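Local coordinates for Sodium/sialic acid symporter SiaT (Proteus mirabilis, PDB 5NV9), which uses the sodium gradient to carry the host-derived sialic acid N-acetylneuraminic acid into the cell, as a symporter with the LeuT fold, at residues 75-80 with 237-242; 232-237 with 456-461. One frame throughout, in Å; residues are numbered along the deposited sequence.

Interaction 1. Residues 75-80 with 237-242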
ATOM      1  N   ASP A  75       4.713  13.822 -16.487  1.00 20.15           N
ATOM      2  CA  ASP A  75       3.398  14.338 -16.600  1.00 20.69           C
ATOM      3  C   ASP A  75       2.433  13.783 -15.524  1.00 20.72           C
ATOM      4  O   ASP A  75       2.856  13.150 -14.535  1.00 20.24           O
ATOM      5  CB  ASP A  75       2.936  14.059 -18.019  1.00 22.71           C
ATOM      6  CG  ASP A  75       2.979  12.567 -18.376  1.00 25.40           C
ATOM      7  OD1 ASP A  75       2.402  11.739 -17.638  1.00 26.25           O
ATOM      8  OD2 ASP A  75       3.522  12.209 -19.433  1.00 27.01           O
ATOM      9  N   TRP A  76       1.140  14.032 -15.692  1.00 22.14           N
ATOM     10  CA  TRP A  76       0.137  13.541 -14.749  1.00 20.85           C
ATOM     11  C   TRP A  76      -0.530  12.270 -15.227  1.00 22.07           C
ATOM     12  O   TRP A  76      -1.491  11.863 -14.600  1.00 24.36           O
ATOM     13  CB  TRP A  76      -0.967  14.567 -14.552  1.00 21.30           C
ATOM     14  CG  TRP A  76      -0.630  15.762 -13.719  1.00 20.76           C
ATOM     15  CD1 TRP A  76       0.548  16.440 -13.686  1.00 22.01           C
ATOM     16  CD2 TRP A  76      -1.519  16.450 -12.865  1.00 22.69           C
ATOM     17  NE1 TRP A  76       0.465  17.482 -12.801  1.00 23.47           N
ATOM     18  CE2 TRP A  76      -0.794  17.501 -12.268  1.00 21.50           C
ATOM     19  CE3 TRP A  76      -2.864  16.238 -12.488  1.00 22.63           C
ATOM     20  CZ2 TRP A  76      -1.372  18.397 -11.371  1.00 23.31           C
ATOM     21  CZ3 TRP A  76      -3.429  17.104 -11.570  1.00 24.11           C
ATOM     22  CH2 TRP A  76      -2.669  18.166 -10.990  1.00 21.70           C
ATOM     23  N   THR A  77      -0.069  11.619 -16.289  1.00 20.16           N
ATOM     24  CA  THR A  77      -0.866  10.481 -16.787  1.00 21.95           C
ATOM     25  C   THR A  77      -1.185   9.384 -15.753  1.00 21.60           C
ATOM     26  O   THR A  77      -2.237   8.804 -15.812  1.00 23.25           O
ATOM     27  CB  THR A  77      -0.274   9.838 -18.041  1.00 20.13           C
ATOM     28  OG1 THR A  77       1.083   9.502 -17.830  1.00 20.58           O
ATOM     29  CG2 THR A  77      -0.405  10.766 -19.198  1.00 20.79           C
ATOM     30  N   PHE A  78      -0.265   9.096 -14.839  1.00 21.45           N
ATOM     31  CA  PHE A  78      -0.478   8.116 -13.800  1.00 23.57           C
ATOM     32  C   PHE A  78      -1.673   8.350 -12.876  1.00 22.01           C
ATOM     33  O   PHE A  78      -2.176   7.421 -12.277  1.00 23.11           O
ATOM     34  CB  PHE A  78       0.759   7.990 -12.934  1.00 23.73           C
ATOM     35  CG  PHE A  78       1.802   7.037 -13.471  1.00 25.37           C
ATOM     36  CD1 PHE A  78       2.214   7.077 -14.824  1.00 25.35           C
ATOM     37  CD2 PHE A  78       2.474   6.189 -12.599  1.00 28.36           C
ATOM     38  CE1 PHE A  78       3.213   6.232 -15.295  1.00 27.62           C
ATOM     39  CE2 PHE A  78       3.466   5.310 -13.076  1.00 29.81           C
ATOM     40  CZ  PHE A  78       3.844   5.349 -14.418  1.00 28.18           C
ATOM     41  N   ILE A  79      -2.136   9.597 -12.772  1.00 22.97           N
ATOM     42  CA  ILE A  79      -3.269   9.930 -11.936  1.00 21.58           C
ATOM     43  C   ILE A  79      -4.523   9.166 -12.422  1.00 21.48           C
ATOM     44  O   ILE A  79      -5.441   8.933 -11.637  1.00 22.75           O
ATOM     45  CB  ILE A  79      -3.511  11.478 -11.795  1.00 20.08           C
ATOM     46  CG1 ILE A  79      -4.188  11.792 -10.451  1.00 21.83           C
ATOM     47  CG2 ILE A  79      -4.308  12.039 -12.993  1.00 20.91           C
ATOM     48  CD1 ILE A  79      -4.562  13.240 -10.250  1.00 21.69           C
ATOM     49  N   ILE A  80      -4.568   8.734 -13.666  1.00 22.44           N
ATOM     50  CA  ILE A  80      -5.678   7.880 -14.109  1.00 22.93           C
ATOM     51  C   ILE A  80      -5.776   6.673 -13.146  1.00 21.93           C
ATOM     52  O   ILE A  80      -6.872   6.255 -12.765  1.00 20.53           O
ATOM     53  CB  ILE A  80      -5.556   7.515 -15.608  1.00 23.82           C
ATOM     54  CG1 ILE A  80      -5.710   8.775 -16.477  1.00 26.43           C
ATOM     55  CG2 ILE A  80      -6.664   6.572 -16.057  1.00 23.27           C
ATOM     56  CD1 ILE A  80      -5.059   8.640 -17.838  1.00 28.38           C
ATOM     57  N   PRO A 237      -2.895   3.935 -22.349  1.00 29.12           N
ATOM     58  CA  PRO A 237      -3.537   2.598 -22.358  1.00 26.99           C
ATOM     59  C   PRO A 237      -2.846   1.546 -21.473  1.00 25.09           C
ATOM     60  O   PRO A 237      -3.528   0.823 -20.731  1.00 22.66           O
ATOM     61  CB  PRO A 237      -3.440   2.177 -23.832  1.00 28.76           C
ATOM     62  CG  PRO A 237      -3.352   3.466 -24.579  1.00 27.80           C
ATOM     63  CD  PRO A 237      -2.575   4.406 -23.711  1.00 27.96           C
ATOM     64  N   VAL A 238      -1.513   1.483 -21.509  1.00 23.22           N
ATOM     65  CA  VAL A 238      -0.747   0.511 -20.657  1.00 23.77           C
ATOM     66  C   VAL A 238      -0.944   0.703 -19.144  1.00 25.24           C
ATOM     67  O   VAL A 238      -1.267  -0.228 -18.392  1.00 22.63           O
ATOM     68  CB  VAL A 238       0.740   0.548 -21.039  1.00 23.49           C
ATOM     69  CG1 VAL A 238       1.549  -0.396 -20.152  1.00 24.71           C
ATOM     70  CG2 VAL A 238       0.865   0.169 -22.515  1.00 25.28           C
ATOM     71  N   LEU A 239      -0.787   1.945 -18.686  1.00 24.06           N
ATOM     72  CA  LEU A 239      -1.016   2.244 -17.294  1.00 23.88           C
ATOM     73  C   LEU A 239      -2.513   2.125 -16.875  1.00 24.27           C
ATOM     74  O   LEU A 239      -2.783   1.762 -15.748  1.00 25.83           O
ATOM     75  CB  LEU A 239      -0.400   3.593 -16.899  1.00 25.42           C
ATOM     76  CG  LEU A 239      -1.019   4.821 -17.513  1.00 27.88           C
ATOM     77  CD1 LEU A 239      -2.257   5.174 -16.722  1.00 29.99           C
ATOM     78  CD2 LEU A 239      -0.063   6.018 -17.519  1.00 29.23           C
HETATM   79  N   MSE A 240      -3.466   2.360 -17.772  1.00 23.96           N
HETATM   80  CA  MSE A 240      -4.868   2.112 -17.473  1.00 26.42           C
HETATM   81  C   MSE A 240      -5.152   0.639 -17.228  1.00 26.36           C
HETATM   82  O   MSE A 240      -5.746   0.304 -16.213  1.00 24.87           O
HETATM   83  CB  MSE A 240      -5.800   2.625 -18.558  1.00 28.25           C
HETATM   84  CG  MSE A 240      -5.939   4.123 -18.375  1.00 33.09           C
HETATM   85 SE   MSE A 240      -6.990   4.926 -19.850  1.00 40.94          SE
HETATM   86  CE  MSE A 240      -8.695   4.723 -18.864  1.00 40.20           C
ATOM     87  N   ILE A 241      -4.727  -0.254 -18.127  1.00 24.68           N
ATOM     88  CA  ILE A 241      -4.910  -1.680 -17.888  1.00 26.47           C
ATOM     89  C   ILE A 241      -4.074  -2.141 -16.696  1.00 23.82           C
ATOM     90  O   ILE A 241      -4.584  -2.855 -15.823  1.00 20.27           O
ATOM     91  CB  ILE A 241      -4.549  -2.567 -19.091  1.00 30.46           C
ATOM     92  CG1 ILE A 241      -5.140  -2.014 -20.367  1.00 35.85           C
ATOM     93  CG2 ILE A 241      -5.145  -3.964 -18.897  1.00 31.04           C
ATOM     94  CD1 ILE A 241      -4.337  -2.451 -21.574  1.00 40.62           C
ATOM     95  N   GLY A 242      -2.827  -1.667 -16.622  1.00 22.16           N
ATOM     96  CA  GLY A 242      -1.947  -1.983 -15.494  1.00 22.39           C
ATOM     97  C   GLY A 242      -2.512  -1.537 -14.138  1.00 25.75           C
ATOM     98  O   GLY A 242      -2.575  -2.335 -13.177  1.00 23.79           O
TER
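Phe78 and Leu239 bring the backbones to 6.9 Å between their CA atoms, and Ile80 and Met240 to 6.7 Å, where the turn that opens helix 80-87 meets the side of helix 236-253 near its start. Leu239 does most of the reaching. Its CG sits between its own backbone N and carbonyl carbon (chi1 67°), and both methyls beyond it touch the turn. Leu239 CD2 lies 3.7 Å from Thr77 OG1 and also touches Phe78 CD1, approaching that ring obliquely; CD1 rests against the carbonyl O of Thr77, with Ile80 CB a little farther off. The CB of Phe78 starts off pointing away from the helix, and it is the ring that swings back to meet the leucine. Ile80 makes the second half of the contact: its CG2 packs tightly on Met240 CG at 3.4 Å, and the selenomethionine chain, bent at its last torsion (chi3 91°), curls so that CE also comes near that methyl. No hydrogen bond crosses the interface. The polarity beside it is settled within the turn, where Asp75 OD1 takes both Thr77 N, at 2.8 Å in an Asx turn, and Thr77 OG1, at 2.6 Å. Two donors from Thr77 thus grip one carboxylate oxygen, and the single bond from OG1 holds the hydroxyl where it and CB also meet Leu239 CD2. The Phe78 ring lies about 5 Å from the bound sialic acid, so this packing probably backs the substrate pocket. Around it, Phe78 also meets Phe243 edge-to-face and makes a cation-pi contact with Lys70, while Phe289 of helix 267-301 touches the ring and Phe459 of helix 459-475 packs on Leu239.

Interaction 2. Residues 232-237 with 456-461; sequences TDSTIP and LNFFFY
Asn457 reaches across to Thr232 and Ser234 with a single amide nitrogen that serves both. CG stands anti to the backbone N (chi1 -174°), on the side facing residues 232-237. From there Asn457 ND2 donates to Thr232 O at 2.9 Å, an almost straight bond (167°) whose acceptor lies in the amide plane, although the donor itself stands above the plane of the threonine carbonyl. Asn457 ND2 also donates to Ser234 OG at 2.9 Å, a more bent bond at 144°, with the hydroxyl tilted somewhat from the amide plane. On the other branch of the amide, Asn457 OD1 turns back and accepts from Phe459 N at 2.9 Å, a capping bond at the turn leading into helix 459-475.

Two phenylalanine rings approach the serine hydroxyl from the same general side. Ser234 OG lies at the edge of the Phe459 ring, near its plane and 3.8 Å from CE2, and meets Phe458 CE1 obliquely. The rings also pack on each other, with Phe458 CE2 over the centre of one Phe459 face. Asp233 points its CB away from the contact and forms a salt bridge with Arg228.

The chemistry is thus that of one buried amide using both its N-H groups and its oxygen: hydrogen bonds tie the periplasmic approach to helix 236-253 to the residue whose side-chain oxygen makes that capping bond.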
ATOM      1  N   THR A 232       6.082  -1.858 -24.484  1.00 28.07           N
ATOM      2  CA  THR A 232       7.257  -1.588 -23.673  1.00 26.83           C
ATOM      3  C   THR A 232       7.170  -0.319 -22.804  1.00 25.38           C
ATOM      4  O   THR A 232       7.814  -0.233 -21.773  1.00 29.17           O
ATOM      5  CB  THR A 232       8.532  -1.543 -24.565  1.00 27.85           C
ATOM      6  OG1 THR A 232       8.397  -0.485 -25.499  1.00 28.48           O
ATOM      7  CG2 THR A 232       8.707  -2.871 -25.352  1.00 29.54           C
ATOM      8  N   ASP A 233       6.423   0.673 -23.257  1.00 27.20           N
ATOM      9  CA  ASP A 233       6.393   2.003 -22.648  1.00 28.08           C
ATOM     10  C   ASP A 233       5.120   2.137 -21.847  1.00 24.23           C
ATOM     11  O   ASP A 233       4.113   1.499 -22.171  1.00 24.54           O
ATOM     12  CB  ASP A 233       6.348   3.130 -23.717  1.00 31.13           C
ATOM     13  CG  ASP A 233       7.590   3.147 -24.665  1.00 36.64           C
ATOM     14  OD1 ASP A 233       8.678   2.673 -24.280  1.00 34.52           O
ATOM     15  OD2 ASP A 233       7.440   3.625 -25.821  1.00 39.22           O
ATOM     16  N   SER A 234       5.166   3.064 -20.888  1.00 23.02           N
ATOM     17  CA  SER A 234       4.123   3.317 -19.937  1.00 24.25           C
ATOM     18  C   SER A 234       3.219   4.405 -20.437  1.00 23.55           C
ATOM     19  O   SER A 234       3.059   5.436 -19.808  1.00 24.10           O
ATOM     20  CB  SER A 234       4.736   3.724 -18.569  1.00 24.38           C
ATOM     21  OG  SER A 234       5.415   2.595 -17.993  1.00 24.48           O
ATOM     22  N   THR A 235       2.578   4.120 -21.542  1.00 23.33           N
ATOM     23  CA  THR A 235       1.611   5.027 -22.161  1.00 23.75           C
ATOM     24  C   THR A 235       0.272   4.965 -21.405  1.00 24.48           C
ATOM     25  O   THR A 235       0.090   4.170 -20.473  1.00 24.07           O
ATOM     26  CB  THR A 235       1.447   4.579 -23.607  1.00 26.17           C
ATOM     27  OG1 THR A 235       0.876   3.283 -23.597  1.00 25.67           O
ATOM     28  CG2 THR A 235       2.865   4.526 -24.328  1.00 29.19           C
ATOM     29  N   ILE A 236      -0.667   5.785 -21.829  1.00 24.56           N
ATOM     30  CA  ILE A 236      -1.948   5.902 -21.182  1.00 26.29           C
ATOM     31  C   ILE A 236      -2.771   4.594 -21.187  1.00 26.67           C
ATOM     32  O   ILE A 236      -3.323   4.204 -20.168  1.00 24.04           O
ATOM     33  CB  ILE A 236      -2.750   7.100 -21.751  1.00 23.68           C
ATOM     34  CG1 ILE A 236      -2.156   8.447 -21.255  1.00 26.60           C
ATOM     35  CG2 ILE A 236      -4.203   6.968 -21.329  1.00 24.99           C
ATOM     36  CD1 ILE A 236      -2.454   9.649 -22.160  1.00 24.39           C
ATOM     37  N   PRO A 237      -2.895   3.935 -22.349  1.00 29.12           N
ATOM     38  CA  PRO A 237      -3.537   2.598 -22.358  1.00 26.99           C
ATOM     39  C   PRO A 237      -2.846   1.546 -21.473  1.00 25.09           C
ATOM     40  O   PRO A 237      -3.528   0.823 -20.731  1.00 22.66           O
ATOM     41  CB  PRO A 237      -3.440   2.177 -23.832  1.00 28.76           C
ATOM     42  CG  PRO A 237      -3.352   3.466 -24.579  1.00 27.80           C
ATOM     43  CD  PRO A 237      -2.575   4.406 -23.711  1.00 27.96           C
ATOM     44  N   LEU A 456       8.421  -6.751 -22.126  1.00 26.58           N
ATOM     45  CA  LEU A 456       7.130  -6.219 -21.772  1.00 28.48           C
ATOM     46  C   LEU A 456       7.277  -5.250 -20.613  1.00 24.58           C
ATOM     47  O   LEU A 456       8.010  -5.501 -19.687  1.00 22.79           O
ATOM     48  CB  LEU A 456       6.190  -7.327 -21.327  1.00 28.94           C
ATOM     49  CG  LEU A 456       5.662  -8.179 -22.442  1.00 33.50           C
ATOM     50  CD1 LEU A 456       5.003  -9.348 -21.739  1.00 35.99           C
ATOM     51  CD2 LEU A 456       4.692  -7.370 -23.303  1.00 33.36           C
ATOM     52  N   ASN A 457       6.538  -4.165 -20.706  1.00 23.05           N
ATOM     53  CA  ASN A 457       6.420  -3.188 -19.655  1.00 23.13           C
ATOM     54  C   ASN A 457       5.922  -3.847 -18.347  1.00 23.18           C
ATOM     55  O   ASN A 457       5.133  -4.789 -18.355  1.00 21.59           O
ATOM     56  CB  ASN A 457       5.472  -2.053 -20.158  1.00 22.41           C
ATOM     57  CG  ASN A 457       5.401  -0.897 -19.152  1.00 27.88           C
ATOM     58  OD1 ASN A 457       4.668  -0.979 -18.149  1.00 25.46           O
ATOM     59  ND2 ASN A 457       6.239   0.108 -19.346  1.00 25.27           N
ATOM     60  N   PHE A 458       6.398  -3.384 -17.207  1.00 27.02           N
ATOM     61  CA  PHE A 458       5.993  -3.968 -15.900  1.00 26.84           C
ATOM     62  C   PHE A 458       4.496  -3.921 -15.637  1.00 24.84           C
ATOM     63  O   PHE A 458       3.975  -4.739 -14.887  1.00 26.57           O
ATOM     64  CB  PHE A 458       6.757  -3.305 -14.735  1.00 30.37           C
ATOM     65  CG  PHE A 458       6.346  -1.887 -14.486  1.00 32.01           C
ATOM     66  CD1 PHE A 458       6.959  -0.839 -15.183  1.00 42.23           C
ATOM     67  CD2 PHE A 458       5.363  -1.594 -13.577  1.00 36.02           C
ATOM     68  CE1 PHE A 458       6.588   0.478 -14.973  1.00 39.92           C
ATOM     69  CE2 PHE A 458       4.991  -0.275 -13.349  1.00 40.54           C
ATOM     70  CZ  PHE A 458       5.591   0.757 -14.064  1.00 40.63           C
ATOM     71  N   PHE A 459       3.791  -2.968 -16.231  1.00 21.49           N
ATOM     72  CA  PHE A 459       2.337  -2.899 -16.084  1.00 23.42           C
ATOM     73  C   PHE A 459       1.594  -4.137 -16.589  1.00 24.19           C
ATOM     74  O   PHE A 459       0.452  -4.378 -16.178  1.00 23.83           O
ATOM     75  CB  PHE A 459       1.722  -1.646 -16.722  1.00 21.64           C
ATOM     76  CG  PHE A 459       1.828  -0.411 -15.864  1.00 21.46           C
ATOM     77  CD1 PHE A 459       1.200  -0.336 -14.628  1.00 23.86           C
ATOM     78  CD2 PHE A 459       2.602   0.682 -16.296  1.00 22.08           C
ATOM     79  CE1 PHE A 459       1.285   0.820 -13.839  1.00 24.40           C
ATOM     80  CE2 PHE A 459       2.673   1.841 -15.538  1.00 25.95           C
ATOM     81  CZ  PHE A 459       2.029   1.903 -14.296  1.00 26.99           C
ATOM     82  N   PHE A 460       2.236  -4.909 -17.450  1.00 23.74           N
ATOM     83  CA  PHE A 460       1.627  -6.112 -17.969  1.00 22.79           C
ATOM     84  C   PHE A 460       1.705  -7.326 -17.045  1.00 23.74           C
ATOM     85  O   PHE A 460       0.994  -8.283 -17.278  1.00 25.54           O
ATOM     86  CB  PHE A 460       2.246  -6.433 -19.305  1.00 23.19           C
ATOM     87  CG  PHE A 460       1.748  -5.542 -20.412  1.00 23.23           C
ATOM     88  CD1 PHE A 460       0.426  -5.501 -20.718  1.00 25.77           C
ATOM     89  CD2 PHE A 460       2.624  -4.711 -21.124  1.00 23.23           C
ATOM     90  CE1 PHE A 460      -0.071  -4.651 -21.727  1.00 26.79           C
ATOM     91  CE2 PHE A 460       2.153  -3.909 -22.137  1.00 22.91           C
ATOM     92  CZ  PHE A 460       0.800  -3.868 -22.442  1.00 24.53           C
ATOM     93  N   TYR A 461       2.618  -7.314 -16.065  1.00 24.66           N
ATOM     94  CA  TYR A 461       2.840  -8.460 -15.218  1.00 24.77           C
ATOM     95  C   TYR A 461       1.574  -8.852 -14.457  1.00 25.17           C
ATOM     96  O   TYR A 461       1.253 -10.041 -14.403  1.00 24.38           O
ATOM     97  CB  TYR A 461       3.982  -8.271 -14.224  1.00 26.96           C
ATOM     98  CG  TYR A 461       5.348  -7.914 -14.796  1.00 27.22           C
ATOM     99  CD1 TYR A 461       5.672  -8.137 -16.107  1.00 29.27           C
ATOM    100  CD2 TYR A 461       6.316  -7.379 -13.985  1.00 29.05           C
ATOM    101  CE1 TYR A 461       6.918  -7.812 -16.611  1.00 28.70           C
ATOM    102  CE2 TYR A 461       7.551  -7.013 -14.488  1.00 27.69           C
ATOM    103  CZ  TYR A 461       7.829  -7.251 -15.795  1.00 27.46           C
ATOM    104  OH  TYR A 461       9.015  -6.917 -16.304  1.00 27.40           O
TER

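Both contacts lie on the same side of the chain's centre, their own centres about 9 Å apart, and they share Pro237 and helix 236-253. Along the sequence their segments alternate: 75-80, 232-237, 237-242, 456-461. Interaction 2 joins the periplasmic lead-in of helix 236-253 to the start of helix 459-475, whereas interaction 1 sets the next turn of the same helix against the start of helix 80-87. They touch directly, Val238 CG1 lying 3.7 Å from Phe459 CB. Three helix beginnings therefore meet at the periplasmic end of the transporter, close to the sialic acid bound in this outward-open state.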